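Local coordinates for protein ribosomal RNA small subunit methyltransferase E (Neisseria gonorrhoeae, PDB 5VM8) that probably methylates the N3 position of a uridine in 16S ribosomal RNA, with S-adenosyl methionine as the methyl donor, at residues L83-I88 against A240-W245; E171-I176 against G193-M198; K131-W136 against P153-I158; Q89-G94 against C120-D125. One frame throughout, in Å; residues are numbered along the deposited sequence.

Interaction 1. Residues L83-I88 against A240-W245; sequences LNITLI and AMQTLW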
loop_
_atom_site.group_PDB
_atom_site.type_symbol
_atom_site.label_atom_id
_atom_site.label_comp_id
_atom_site.label_asym_id
_atom_site.label_seq_id
_atom_site.Cartn_x
_atom_site.Cartn_y
_atom_site.Cartn_z
ATOM N N LEU A 83 -2.109 -1.780 13.577
ATOM C CA LEU A 83 -3.000 -2.742 12.951
ATOM C C LEU A 83 -2.388 -3.224 11.637
ATOM O O LEU A 83 -1.933 -2.420 10.815
ATOM C CB LEU A 83 -4.362 -2.101 12.707
ATOM C CG LEU A 83 -5.508 -2.978 12.222
ATOM C CD1 LEU A 83 -5.760 -4.098 13.241
ATOM C CD2 LEU A 83 -6.770 -2.129 12.001
ATOM N N ASN A 84 -2.391 -4.532 11.440
ATOM C CA ASN A 84 -1.829 -5.170 10.257
ATOM C C ASN A 84 -2.953 -5.503 9.274
ATOM O O ASN A 84 -3.777 -6.373 9.543
ATOM C CB ASN A 84 -1.067 -6.420 10.689
ATOM C CG ASN A 84 -0.129 -6.917 9.641
ATOM O OD1 ASN A 84 -0.507 -7.097 8.495
ATOM N ND2 ASN A 84 1.105 -7.159 10.029
ATOM N N ILE A 85 -3.010 -4.794 8.149
ATOM C CA ILE A 85 -4.043 -4.987 7.128
ATOM C C ILE A 85 -3.380 -5.336 5.800
ATOM O O ILE A 85 -2.656 -4.514 5.233
ATOM C CB ILE A 85 -4.915 -3.736 6.939
ATOM C CG1 ILE A 85 -5.502 -3.267 8.265
ATOM C CG2 ILE A 85 -6.019 -4.021 5.910
ATOM C CD1 ILE A 85 -5.995 -1.822 8.211
ATOM N N THR A 86 -3.687 -6.519 5.265
ATOM C CA THR A 86 -3.346 -6.861 3.886
ATOM C C THR A 86 -4.591 -6.638 3.039
ATOM O O THR A 86 -5.626 -7.267 3.276
ATOM C CB THR A 86 -2.872 -8.311 3.753
ATOM O OG1 THR A 86 -1.683 -8.513 4.529
ATOM C CG2 THR A 86 -2.635 -8.706 2.275
ATOM N N LEU A 87 -4.473 -5.785 2.028
ATOM C CA LEU A 87 -5.531 -5.571 1.046
ATOM C C LEU A 87 -5.292 -6.538 -0.106
ATOM O O LEU A 87 -4.295 -6.423 -0.821
ATOM C CB LEU A 87 -5.526 -4.125 0.557
ATOM C CG LEU A 87 -6.328 -3.780 -0.708
ATOM C CD1 LEU A 87 -7.802 -4.169 -0.585
ATOM C CD2 LEU A 87 -6.171 -2.280 -1.040
ATOM N N ILE A 88 -6.167 -7.528 -0.250
ATOM C CA ILE A 88 -6.186 -8.380 -1.431
ATOM C C ILE A 88 -7.173 -7.765 -2.412
ATOM O O ILE A 88 -8.390 -7.892 -2.229
ATOM C CB ILE A 88 -6.594 -9.824 -1.105
ATOM C CG1 ILE A 88 -5.658 -10.472 -0.082
ATOM C CG2 ILE A 88 -6.582 -10.682 -2.389
ATOM C CD1 ILE A 88 -5.953 -11.944 0.105
ATOM N N ALA A 240 -12.489 2.699 8.388
ATOM C CA ALA A 240 -13.322 2.139 9.447
ATOM C C ALA A 240 -12.524 1.169 10.315
ATOM O O ALA A 240 -12.698 1.127 11.539
ATOM C CB ALA A 240 -14.540 1.434 8.836
ATOM N N MET A 241 -11.640 0.381 9.695
ATOM C CA MET A 241 -10.808 -0.545 10.463
ATOM C C MET A 241 -9.827 0.207 11.355
ATOM O O MET A 241 -9.583 -0.200 12.496
ATOM C CB MET A 241 -10.046 -1.481 9.518
ATOM C CG MET A 241 -10.888 -2.513 8.811
ATOM S SD MET A 241 -9.936 -3.480 7.586
ATOM C CE MET A 241 -11.303 -4.054 6.596
ATOM N N GLN A 242 -9.218 1.286 10.838
ATOM C CA GLN A 242 -8.323 2.087 11.672
ATOM C C GLN A 242 -9.070 2.762 12.825
ATOM O O GLN A 242 -8.468 3.051 13.870
ATOM C CB GLN A 242 -7.582 3.153 10.835
ATOM C CG GLN A 242 -6.694 2.626 9.673
ATOM C CD GLN A 242 -5.485 1.782 10.123
ATOM O OE1 GLN A 242 -5.279 1.501 11.310
ATOM N NE2 GLN A 242 -4.687 1.373 9.154
ATOM N N THR A 243 -10.366 3.039 12.651
ATOM C CA THR A 243 -11.166 3.665 13.704
ATOM C C THR A 243 -11.530 2.660 14.807
ATOM O O THR A 243 -11.503 3.002 16.003
ATOM C CB THR A 243 -12.414 4.304 13.079
ATOM O OG1 THR A 243 -12.014 5.269 12.107
ATOM C CG2 THR A 243 -13.293 4.961 14.122
ATOM N N LEU A 244 -11.831 1.406 14.427
ATOM C CA LEU A 244 -12.174 0.366 15.405
ATOM C C LEU A 244 -10.940 -0.273 16.037
ATOM O O LEU A 244 -10.952 -0.600 17.221
ATOM C CB LEU A 244 -13.016 -0.726 14.739
ATOM C CG LEU A 244 -14.414 -0.310 14.304
ATOM C CD1 LEU A 244 -15.038 -1.341 13.389
ATOM C CD2 LEU A 244 -15.256 -0.109 15.550
ATOM N N TRP A 245 -9.886 -0.504 15.262
ATOM C CA TRP A 245 -8.763 -1.301 15.730
ATOM C C TRP A 245 -7.398 -0.668 15.476
ATOM O O TRP A 245 -6.394 -1.222 15.939
ATOM C CB TRP A 245 -8.821 -2.715 15.101
ATOM C CG TRP A 245 -10.221 -3.311 15.184
ATOM C CD1 TRP A 245 -10.950 -3.506 16.318
ATOM C CD2 TRP A 245 -11.056 -3.763 14.097
ATOM N NE1 TRP A 245 -12.183 -4.029 16.013
ATOM C CE2 TRP A 245 -12.275 -4.198 14.660
ATOM C CE3 TRP A 245 -10.892 -3.842 12.715
ATOM C CZ2 TRP A 245 -13.319 -4.708 13.891
ATOM C CZ3 TRP A 245 -11.933 -4.339 11.954
ATOM C CH2 TRP A 245 -13.132 -4.774 12.552
HETATM O O HOH W 1 -2.893 -0.382 8.767
#
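In the SPOUT methyltransferase domain, L83 and I85 pack against M241, Q242 and W245 at the C-terminal end of helix 232-244. This joins the entry to strand 85-90 with the last helix of the chain. No direct hydrogen bond links the two segments. The contact is mainly apolar, with backbone carbonyls and the amide of Q242 as its polar parts.

L83 has the largest share. Its CG is anti to the backbone N (chi1 -172°), and both methyls reach the helix end. L83 CD2 lies 3.4 Å from M241 O and 3.8 Å from W245 CB. L83 CD1 is also 3.8 Å from W245 CB. M241 O is not left without a partner, since W245 N donates to it in the final turn. W245 meets L83 mainly through CB; the indole turns from the strand.

I85 meets the helix with its end methyl. I85 CD1 is 3.6 Å from Q242 NE2 and 4.3 Å from M241 CB. The Q242 chain bends at chi2 (-65°), which places CD; the amide lies beside I85. Q242 OE1 accepts from S81, and Q242 NE2 donates to L107 O. A water also lies 3.0 Å from L83 O and near Q242 NE2. Its distance to the amide is very short, so that bridge is doubtful.

Further along the strand, L87 packs on T100 and S104 of helix 94-106. L83 also touches I195 of strand 195-199, and the W245 ring stacks edge-to-face with H190. Strand 85-90 itself lies between strands 111-116 and 195-199 in the parallel sheet.

Interaction 2. Residues E171-I176 against G193-M198; sequences ENTKLI and GAIVFM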
loop_
_atom_site.group_PDB
_atom_site.type_symbol
_atom_site.label_atom_id
_atom_site.label_comp_id
_atom_site.label_asym_id
_atom_site.label_seq_id
_atom_site.Cartn_x
_atom_site.Cartn_y
_atom_site.Cartn_z
ATOM N N GLU A 171 -5.414 -18.250 11.732
ATOM C CA GLU A 171 -5.799 -17.359 12.823
ATOM C C GLU A 171 -6.111 -15.936 12.363
ATOM O O GLU A 171 -6.705 -15.177 13.135
ATOM C CB GLU A 171 -4.704 -17.349 13.906
ATOM N N ASN A 172 -5.769 -15.567 11.128
ATOM C CA ASN A 172 -6.049 -14.221 10.644
ATOM C C ASN A 172 -7.548 -13.956 10.579
ATOM O O ASN A 172 -8.368 -14.871 10.511
ATOM C CB ASN A 172 -5.406 -14.004 9.274
ATOM C CG ASN A 172 -3.996 -13.432 9.375
ATOM O OD1 ASN A 172 -3.379 -13.461 10.440
ATOM N ND2 ASN A 172 -3.470 -12.937 8.258
ATOM N N THR A 173 -7.897 -12.679 10.650
ATOM C CA THR A 173 -9.261 -12.230 10.416
ATOM C C THR A 173 -9.434 -12.036 8.920
ATOM O O THR A 173 -8.710 -11.246 8.302
ATOM C CB THR A 173 -9.539 -10.936 11.200
ATOM O OG1 THR A 173 -9.633 -11.251 12.603
ATOM C CG2 THR A 173 -10.851 -10.275 10.747
ATOM N N LYS A 174 -10.347 -12.787 8.335
ATOM C CA LYS A 174 -10.449 -12.941 6.887
ATOM C C LYS A 174 -11.796 -12.383 6.449
ATOM O O LYS A 174 -12.851 -12.932 6.791
ATOM C CB LYS A 174 -10.263 -14.405 6.491
ATOM C CG LYS A 174 -8.980 -14.995 7.081
ATOM C CD LYS A 174 -8.688 -16.421 6.556
ATOM C CE LYS A 174 -9.374 -17.508 7.383
ATOM N NZ LYS A 174 -8.723 -17.710 8.702
ATOM N N LEU A 175 -11.739 -11.284 5.714
ATOM C CA LEU A 175 -12.879 -10.456 5.383
ATOM C C LEU A 175 -12.981 -10.329 3.870
ATOM O O LEU A 175 -11.970 -10.128 3.191
ATOM C CB LEU A 175 -12.717 -9.069 6.028
ATOM C CG LEU A 175 -12.575 -9.127 7.552
ATOM C CD1 LEU A 175 -12.507 -7.728 8.137
ATOM C CD2 LEU A 175 -13.709 -9.934 8.231
ATOM N N ILE A 176 -14.202 -10.445 3.348
ATOM C CA ILE A 176 -14.485 -10.166 1.952
ATOM C C ILE A 176 -15.642 -9.179 1.890
ATOM O O ILE A 176 -16.649 -9.351 2.593
ATOM C CB ILE A 176 -14.781 -11.458 1.152
ATOM C CG1 ILE A 176 -15.050 -11.121 -0.307
ATOM C CG2 ILE A 176 -15.935 -12.251 1.758
ATOM C CD1 ILE A 176 -15.262 -12.340 -1.221
ATOM N N GLY A 193 -5.442 -10.480 15.781
ATOM C CA GLY A 193 -4.172 -10.242 15.128
ATOM C C GLY A 193 -4.277 -9.540 13.790
ATOM O O GLY A 193 -4.788 -8.420 13.705
ATOM N N ALA A 194 -3.809 -10.193 12.734
ATOM C CA ALA A 194 -3.764 -9.540 11.442
ATOM C C ALA A 194 -5.112 -9.660 10.735
ATOM O O ALA A 194 -5.914 -10.566 11.001
ATOM C CB ALA A 194 -2.644 -10.128 10.592
ATOM N N ILE A 195 -5.337 -8.737 9.802
ATOM C CA ILE A 195 -6.539 -8.671 8.981
ATOM C C ILE A 195 -6.148 -8.871 7.523
ATOM O O ILE A 195 -5.168 -8.291 7.042
ATOM C CB ILE A 195 -7.272 -7.326 9.151
ATOM C CG1 ILE A 195 -7.745 -7.147 10.591
ATOM C CG2 ILE A 195 -8.445 -7.204 8.164
ATOM C CD1 ILE A 195 -8.133 -5.719 10.912
ATOM N N VAL A 196 -6.935 -9.684 6.823
ATOM C CA VAL A 196 -6.797 -9.908 5.395
ATOM C C VAL A 196 -8.133 -9.523 4.797
ATOM O O VAL A 196 -9.183 -10.040 5.201
ATOM C CB VAL A 196 -6.417 -11.360 5.064
ATOM C CG1 VAL A 196 -6.463 -11.583 3.571
ATOM C CG2 VAL A 196 -5.025 -11.639 5.580
ATOM N N PHE A 197 -8.089 -8.618 3.837
ATOM C CA PHE A 197 -9.276 -7.962 3.348
ATOM C C PHE A 197 -9.305 -8.097 1.835
ATOM O O PHE A 197 -8.349 -7.691 1.171
ATOM C CB PHE A 197 -9.159 -6.505 3.834
ATOM C CG PHE A 197 -10.122 -5.560 3.246
ATOM C CD1 PHE A 197 -11.472 -5.823 3.269
ATOM C CD2 PHE A 197 -9.678 -4.344 2.768
ATOM C CE1 PHE A 197 -12.379 -4.917 2.771
ATOM C CE2 PHE A 197 -10.573 -3.433 2.259
ATOM C CZ PHE A 197 -11.941 -3.725 2.276
ATOM N N MET A 198 -10.412 -8.616 1.290
ATOM C CA MET A 198 -10.496 -8.982 -0.123
ATOM C C MET A 198 -11.508 -8.111 -0.850
ATOM O O MET A 198 -12.657 -7.981 -0.413
ATOM C CB MET A 198 -10.894 -10.420 -0.335
ATOM C CG MET A 198 -9.884 -11.424 0.071
ATOM S SD MET A 198 -10.170 -12.794 -1.049
ATOM C CE MET A 198 -10.027 -11.794 -2.537
#
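The carboxamide of N172 lies just before the paired strands, and the F197 ring lies within them. The N172 carboxamide lies against A194 and V196. N172 OD1 is 3.4 Å from A194 CB, and N172 ND2 is 3.4 Å from V196 CG2. The N172 and V196 side chains cross at about a right angle. The F197 ring approaches L175, with F197 CD1 4.4 Å from L175 CB, and L175 O lies obliquely to the ring.

Strands 173-177 and 195-199 pair in parallel, the core pattern of an alpha/beta SPOUT domain. T173 N donates to A194 O at 2.9 Å. V196 N donates to T173 O at 2.8 Å and is nearly straight (169°). L175 N then donates to V196 O. The last bond, M198 N to L175 O, is more bent (140°), and its donor is tilted from the carbonyl plane. T173 O also receives a CA-H contact from I195 CA at 3.4 Å.

On the face with T173 and F197, L175 CD1 meets I195 CG2 at 4.1 Å. On the other face, I176 CG1 meets M198 CB at 4.2 Å.

Helix 232-244 covers F197 through P234, A237, I238 and M241. Strand 85-90 pairs with 195-199, and strand 219-222 pairs with 173-177, so both strands are internal to the sheet.

Interaction 3. Residues K131-W136 against P153-I158; sequences KRLARW and PPVLPI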
loop_
_atom_site.group_PDB
_atom_site.type_symbol
_atom_site.label_atom_id
_atom_site.label_comp_id
_atom_site.label_asym_id
_atom_site.label_seq_id
_atom_site.Cartn_x
_atom_site.Cartn_y
_atom_site.Cartn_z
ATOM N N LYS A 131 5.196 -4.746 -15.902
ATOM C CA LYS A 131 5.210 -3.293 -16.019
ATOM C C LYS A 131 4.159 -2.655 -15.119
ATOM O O LYS A 131 4.414 -1.605 -14.525
ATOM C CB LYS A 131 5.016 -2.870 -17.477
ATOM C CG LYS A 131 6.128 -3.347 -18.426
ATOM C CD LYS A 131 6.058 -2.599 -19.777
ATOM C CE LYS A 131 7.084 -3.088 -20.777
ATOM N NZ LYS A 131 6.816 -2.466 -22.099
ATOM N N ARG A 132 2.985 -3.285 -14.982
ATOM C CA ARG A 132 1.956 -2.755 -14.086
ATOM C C ARG A 132 2.370 -2.890 -12.625
ATOM O O ARG A 132 2.203 -1.951 -11.837
ATOM C CB ARG A 132 0.615 -3.458 -14.323
ATOM C CG ARG A 132 0.076 -3.320 -15.729
ATOM C CD ARG A 132 -1.428 -3.534 -15.791
ATOM N NE ARG A 132 -1.870 -3.776 -17.165
ATOM C CZ ARG A 132 -2.298 -2.848 -18.024
ATOM N NH1 ARG A 132 -2.370 -1.559 -17.675
ATOM N NH2 ARG A 132 -2.656 -3.224 -19.252
ATOM N N LEU A 133 2.911 -4.052 -12.246
ATOM C CA LEU A 133 3.399 -4.230 -10.886
ATOM C C LEU A 133 4.416 -3.143 -10.528
ATOM O O LEU A 133 4.317 -2.507 -9.471
ATOM C CB LEU A 133 4.013 -5.633 -10.737
ATOM C CG LEU A 133 4.419 -6.059 -9.323
ATOM C CD1 LEU A 133 3.231 -6.006 -8.411
ATOM C CD2 LEU A 133 5.034 -7.471 -9.289
ATOM N N ALA A 134 5.371 -2.884 -11.431
ATOM C CA ALA A 134 6.388 -1.875 -11.168
ATOM C C ALA A 134 5.781 -0.481 -11.074
ATOM O O ALA A 134 6.203 0.332 -10.242
ATOM C CB ALA A 134 7.462 -1.921 -12.264
ATOM N N ARG A 135 4.780 -0.183 -11.908
ATOM C CA ARG A 135 4.114 1.108 -11.785
ATOM C C ARG A 135 3.299 1.168 -10.499
ATOM O O ARG A 135 3.320 2.183 -9.791
ATOM C CB ARG A 135 3.242 1.376 -13.013
ATOM C CG ARG A 135 2.795 2.823 -13.128
ATOM C CD ARG A 135 1.986 3.107 -14.398
ATOM N NE ARG A 135 1.151 4.280 -14.191
ATOM C CZ ARG A 135 -0.076 4.247 -13.683
ATOM N NH1 ARG A 135 -0.727 5.389 -13.490
ATOM N NH2 ARG A 135 -0.653 3.080 -13.360
ATOM N N TRP A 136 2.627 0.061 -10.156
ATOM C CA TRP A 136 1.913 -0.007 -8.893
ATOM C C TRP A 136 2.870 0.185 -7.729
ATOM O O TRP A 136 2.543 0.874 -6.755
ATOM C CB TRP A 136 1.192 -1.340 -8.765
ATOM C CG TRP A 136 0.077 -1.469 -9.739
ATOM C CD1 TRP A 136 -0.530 -0.459 -10.425
ATOM C CD2 TRP A 136 -0.533 -2.687 -10.191
ATOM N NE1 TRP A 136 -1.500 -0.970 -11.249
ATOM C CE2 TRP A 136 -1.520 -2.336 -11.126
ATOM C CE3 TRP A 136 -0.350 -4.037 -9.880
ATOM C CZ2 TRP A 136 -2.320 -3.273 -11.746
ATOM C CZ3 TRP A 136 -1.149 -4.977 -10.512
ATOM C CH2 TRP A 136 -2.119 -4.590 -11.424
ATOM N N PRO A 153 4.775 -0.383 2.199
ATOM C CA PRO A 153 4.061 -1.656 2.053
ATOM C C PRO A 153 4.420 -2.299 0.727
ATOM O O PRO A 153 4.490 -1.611 -0.300
ATOM C CB PRO A 153 2.574 -1.255 2.106
ATOM C CG PRO A 153 2.526 0.232 1.869
ATOM C CD PRO A 153 3.873 0.784 2.276
ATOM N N PRO A 154 4.696 -3.600 0.709
ATOM C CA PRO A 154 5.020 -4.263 -0.565
ATOM C C PRO A 154 3.787 -4.434 -1.435
ATOM O O PRO A 154 2.669 -4.595 -0.940
ATOM C CB PRO A 154 5.562 -5.629 -0.125
ATOM C CG PRO A 154 4.817 -5.905 1.164
ATOM C CD PRO A 154 4.665 -4.546 1.840
ATOM N N VAL A 155 3.989 -4.365 -2.744
ATOM C CA VAL A 155 2.988 -4.828 -3.702
ATOM C C VAL A 155 3.458 -6.209 -4.145
ATOM O O VAL A 155 4.471 -6.342 -4.837
ATOM C CB VAL A 155 2.822 -3.875 -4.892
ATOM C CG1 VAL A 155 1.653 -4.324 -5.756
ATOM C CG2 VAL A 155 2.658 -2.415 -4.433
ATOM N N LEU A 156 2.785 -7.224 -3.692
ATOM C CA LEU A 156 3.243 -8.592 -3.892
ATOM C C LEU A 156 3.016 -9.051 -5.337
ATOM O O LEU A 156 2.145 -8.524 -6.036
ATOM C CB LEU A 156 2.544 -9.524 -2.912
ATOM C CG LEU A 156 2.755 -9.148 -1.431
ATOM C CD1 LEU A 156 1.888 -10.002 -0.491
ATOM C CD2 LEU A 156 4.221 -9.261 -1.024
ATOM N N PRO A 157 3.808 -10.012 -5.816
ATOM C CA PRO A 157 3.613 -10.509 -7.187
ATOM C C PRO A 157 2.180 -10.973 -7.434
ATOM O O PRO A 157 1.508 -11.500 -6.545
ATOM C CB PRO A 157 4.603 -11.671 -7.288
ATOM C CG PRO A 157 5.640 -11.407 -6.240
ATOM C CD PRO A 157 4.948 -10.654 -5.136
ATOM N N ILE A 158 1.702 -10.715 -8.651
ATOM C CA ILE A 158 0.350 -11.089 -9.042
ATOM C C ILE A 158 0.162 -12.594 -8.956
ATOM O O ILE A 158 1.033 -13.373 -9.359
ATOM C CB ILE A 158 0.052 -10.582 -10.465
ATOM C CG1 ILE A 158 0.222 -9.052 -10.527
ATOM C CG2 ILE A 158 -1.320 -11.068 -10.922
ATOM C CD1 ILE A 158 0.093 -8.450 -11.896
#
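L133 and W136 of helix 128-147 pack on V155 and I158 of the loop that leads to strand 159-160. The contact has a tight inner part and a looser outer part. No hydrogen bond crosses it.

The tightest touch is L133 CD1 on V155 CG1, at 3.5 Å. The two side chains slide past each other in opposite directions. L133 CD1 also lies 3.6 Å from L156 O, so one methyl meets both a side chain and the backbone. The L133 CG is anti to the backbone N (chi1 -173°), on the loop side of the helix. V155 CG1 also lies 4.3 Å from W136 CB, and V155 CG2 is 4.0 Å from W136 O. V155 thus touches both L133 and W136, three residues apart on the helix. Its N donates to Q137 OE1.

W136 is buried. Its CZ3 lies 3.9 Å from I158 CD1, and the two side chains cross at about a right angle. One face of the indole is covered by its own helix: R132 O sits 3.0 Å above the plane, toward the rim.

On the outer side L133 CD2 meets just P157 CA, at 4.0 Å, and P157 is exposed. P157 and L156 start their side chains away from the helix; L156 packs on Q113.

W136 also packs on M97, D98 and L101 of helix 94-106 and on P114. The loop bonds to strand 111-116 through I112 and Q113. Strand 111-116, helix 128-147 and strand 159-160 form a beta-alpha-beta crossover, and here the helix packs against the returning loop.

Interaction 4. Residues Q89-G94 against C120-D125; sequences QSISSG and CIVRLD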
loop_
_atom_site.group_PDB
_atom_site.type_symbol
_atom_site.label_atom_id
_atom_site.label_comp_id
_atom_site.label_asym_id
_atom_site.label_seq_id
_atom_site.Cartn_x
_atom_site.Cartn_y
_atom_site.Cartn_z
ATOM N N GLN A 89 -6.643 -7.208 -3.504
ATOM C CA GLN A 89 -7.381 -6.416 -4.481
ATOM C C GLN A 89 -7.353 -7.101 -5.845
ATOM O O GLN A 89 -6.277 -7.309 -6.418
ATOM C CB GLN A 89 -6.759 -5.017 -4.602
ATOM C CG GLN A 89 -7.408 -4.137 -5.662
ATOM C CD GLN A 89 -8.832 -3.789 -5.293
ATOM O OE1 GLN A 89 -9.059 -3.157 -4.255
ATOM N NE2 GLN A 89 -9.808 -4.228 -6.110
ATOM N N SER A 90 -8.529 -7.398 -6.385
ATOM C CA SER A 90 -8.608 -7.870 -7.760
ATOM C C SER A 90 -8.224 -6.766 -8.727
ATOM O O SER A 90 -8.675 -5.625 -8.586
ATOM C CB SER A 90 -10.010 -8.351 -8.106
ATOM O OG SER A 90 -10.500 -9.153 -7.068
ATOM N N ILE A 91 -7.407 -7.129 -9.726
ATOM C CA ILE A 91 -6.879 -6.164 -10.678
ATOM C C ILE A 91 -8.035 -5.428 -11.321
ATOM O O ILE A 91 -8.973 -6.057 -11.822
ATOM C CB ILE A 91 -6.047 -6.849 -11.764
ATOM C CG1 ILE A 91 -5.014 -7.803 -11.168
ATOM C CG2 ILE A 91 -5.359 -5.808 -12.601
ATOM C CD1 ILE A 91 -3.994 -7.119 -10.365
ATOM N N SER A 92 -8.014 -4.098 -11.220
ATOM C CA SER A 92 -8.964 -3.222 -11.879
ATOM C C SER A 92 -8.225 -2.249 -12.796
ATOM O O SER A 92 -6.994 -2.110 -12.728
ATOM C CB SER A 92 -9.777 -2.465 -10.838
ATOM O OG SER A 92 -10.222 -3.392 -9.883
ATOM N N SER A 93 -8.972 -1.612 -13.698
ATOM C CA SER A 93 -8.354 -0.752 -14.707
ATOM C C SER A 93 -8.158 0.674 -14.201
ATOM O O SER A 93 -8.928 1.182 -13.384
ATOM C CB SER A 93 -9.132 -0.719 -16.030
ATOM O OG SER A 93 -10.239 0.145 -16.022
ATOM N N GLY A 94 -7.081 1.286 -14.685
ATOM C CA GLY A 94 -6.665 2.657 -14.459
ATOM C C GLY A 94 -6.849 3.338 -13.122
ATOM O O GLY A 94 -6.236 2.945 -12.127
ATOM N N CYS A 120 -11.644 -9.891 -14.302
ATOM C CA CYS A 120 -10.550 -9.014 -14.673
ATOM C C CYS A 120 -10.631 -8.643 -16.151
ATOM O O CYS A 120 -10.722 -9.515 -17.016
ATOM C CB CYS A 120 -9.222 -9.699 -14.371
ATOM S SG CYS A 120 -7.810 -8.684 -14.747
ATOM N N ILE A 121 -10.574 -7.339 -16.433
ATOM C CA ILE A 121 -10.576 -6.777 -17.776
ATOM C C ILE A 121 -9.268 -6.045 -18.078
ATOM O O ILE A 121 -9.196 -5.265 -19.025
ATOM C CB ILE A 121 -11.786 -5.849 -17.993
ATOM C CG1 ILE A 121 -11.787 -4.739 -16.930
ATOM C CG2 ILE A 121 -13.072 -6.657 -18.009
ATOM C CD1 ILE A 121 -13.058 -3.896 -16.859
ATOM N N VAL A 122 -8.224 -6.300 -17.299
ATOM C CA VAL A 122 -6.934 -5.667 -17.510
ATOM C C VAL A 122 -6.034 -6.652 -18.245
ATOM O O VAL A 122 -5.877 -7.812 -17.836
ATOM C CB VAL A 122 -6.290 -5.205 -16.186
ATOM C CG1 VAL A 122 -4.853 -4.742 -16.437
ATOM C CG2 VAL A 122 -7.106 -4.066 -15.530
ATOM N N ARG A 123 -5.453 -6.187 -19.335
ATOM C CA ARG A 123 -4.559 -7.010 -20.122
ATOM C C ARG A 123 -3.255 -7.217 -19.359
ATOM O O ARG A 123 -2.625 -6.254 -18.923
ATOM C CB ARG A 123 -4.328 -6.325 -21.469
ATOM C CG ARG A 123 -3.340 -7.024 -22.346
ATOM C CD ARG A 123 -3.652 -6.833 -23.789
ATOM N NE ARG A 123 -2.713 -7.590 -24.587
ATOM C CZ ARG A 123 -2.045 -7.096 -25.617
ATOM N NH1 ARG A 123 -2.227 -5.839 -25.985
ATOM N NH2 ARG A 123 -1.204 -7.865 -26.288
ATOM N N LEU A 124 -2.849 -8.476 -19.172
ATOM C CA LEU A 124 -1.629 -8.764 -18.418
ATOM C C LEU A 124 -0.593 -9.605 -19.162
ATOM O O LEU A 124 0.432 -9.938 -18.560
ATOM C CB LEU A 124 -1.964 -9.459 -17.088
ATOM C CG LEU A 124 -2.900 -8.768 -16.086
ATOM C CD1 LEU A 124 -3.132 -9.663 -14.922
ATOM C CD2 LEU A 124 -2.347 -7.441 -15.589
ATOM N N ASP A 125 -0.811 -9.945 -20.442
ATOM C CA ASP A 125 0.113 -10.813 -21.167
ATOM C C ASP A 125 1.390 -10.064 -21.560
ATOM O O ASP A 125 1.485 -8.828 -21.484
ATOM C CB ASP A 125 -0.541 -11.383 -22.423
ATOM C CG ASP A 125 -1.207 -10.316 -23.272
ATOM O OD1 ASP A 125 -2.334 -9.910 -22.934
ATOM O OD2 ASP A 125 -0.605 -9.875 -24.268
HETATM O O HOH W 2 -10.422 -5.544 -14.129
#
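I91 and V122 bring together two loops at the C-terminal ends of neighbouring parallel strands, 85-90 and 111-116, in the alpha/beta SPOUT domain. With S93 they bury the most surface. No direct hydrogen bond crosses the contact.

I91 lays its CG2 branch over V122. I91 CG2 is 3.8 Å from V122 CB, and the two side chains cross at about a right angle. CG2 is anti to the backbone N, beside the carbonyl carbon. On the same residue, I91 CB meets C120 SG at 3.9 Å. W136 of helix 128-147 also packs on I91.

V122 CG2, which also lies by I91 CG2, rests on the backbone of the first loop. V122 CG2 is 3.4 Å from S92 O, a close apolar-to-carbonyl touch. The same methyl meets S93 CB at 3.9 Å. S93 is tied outside the contact, with its N donating to E202 OE1. V122 in turn touches R132.

One water lies between the loops, 2.8 Å from I91 O, and accepts from I121 N at 2.9 Å. Within the second loop, V122 N donates to C120 SG at 3.5 Å, with an N-H...S angle of 162°.

In the fold
All four contacts lie in the methyltransferase domain. Interactions 1 and 2 share a sheet, with centres 9 Å apart: I88 N lies 2.6 Å from F197 O, and N84 O lies 2.8 Å from I195 N, both probable hydrogen bonds. Interactions 3 and 4 touch as well, with centres 12 Å apart. R132 NH2 probably bonds R123 O, at 3.0 Å. Interactions 1 and 4 use opposite ends of strand 85-90, about 24 Å apart between centres. Interactions 2, 3 and 4 are nested inside the chain loop closed by interaction 1. The protein has a trefoil knot and was crystallised with S-adenosyl methionine, which probably lies in the knot, as in SPOUT relatives. None of the four contacts includes a ligand atom.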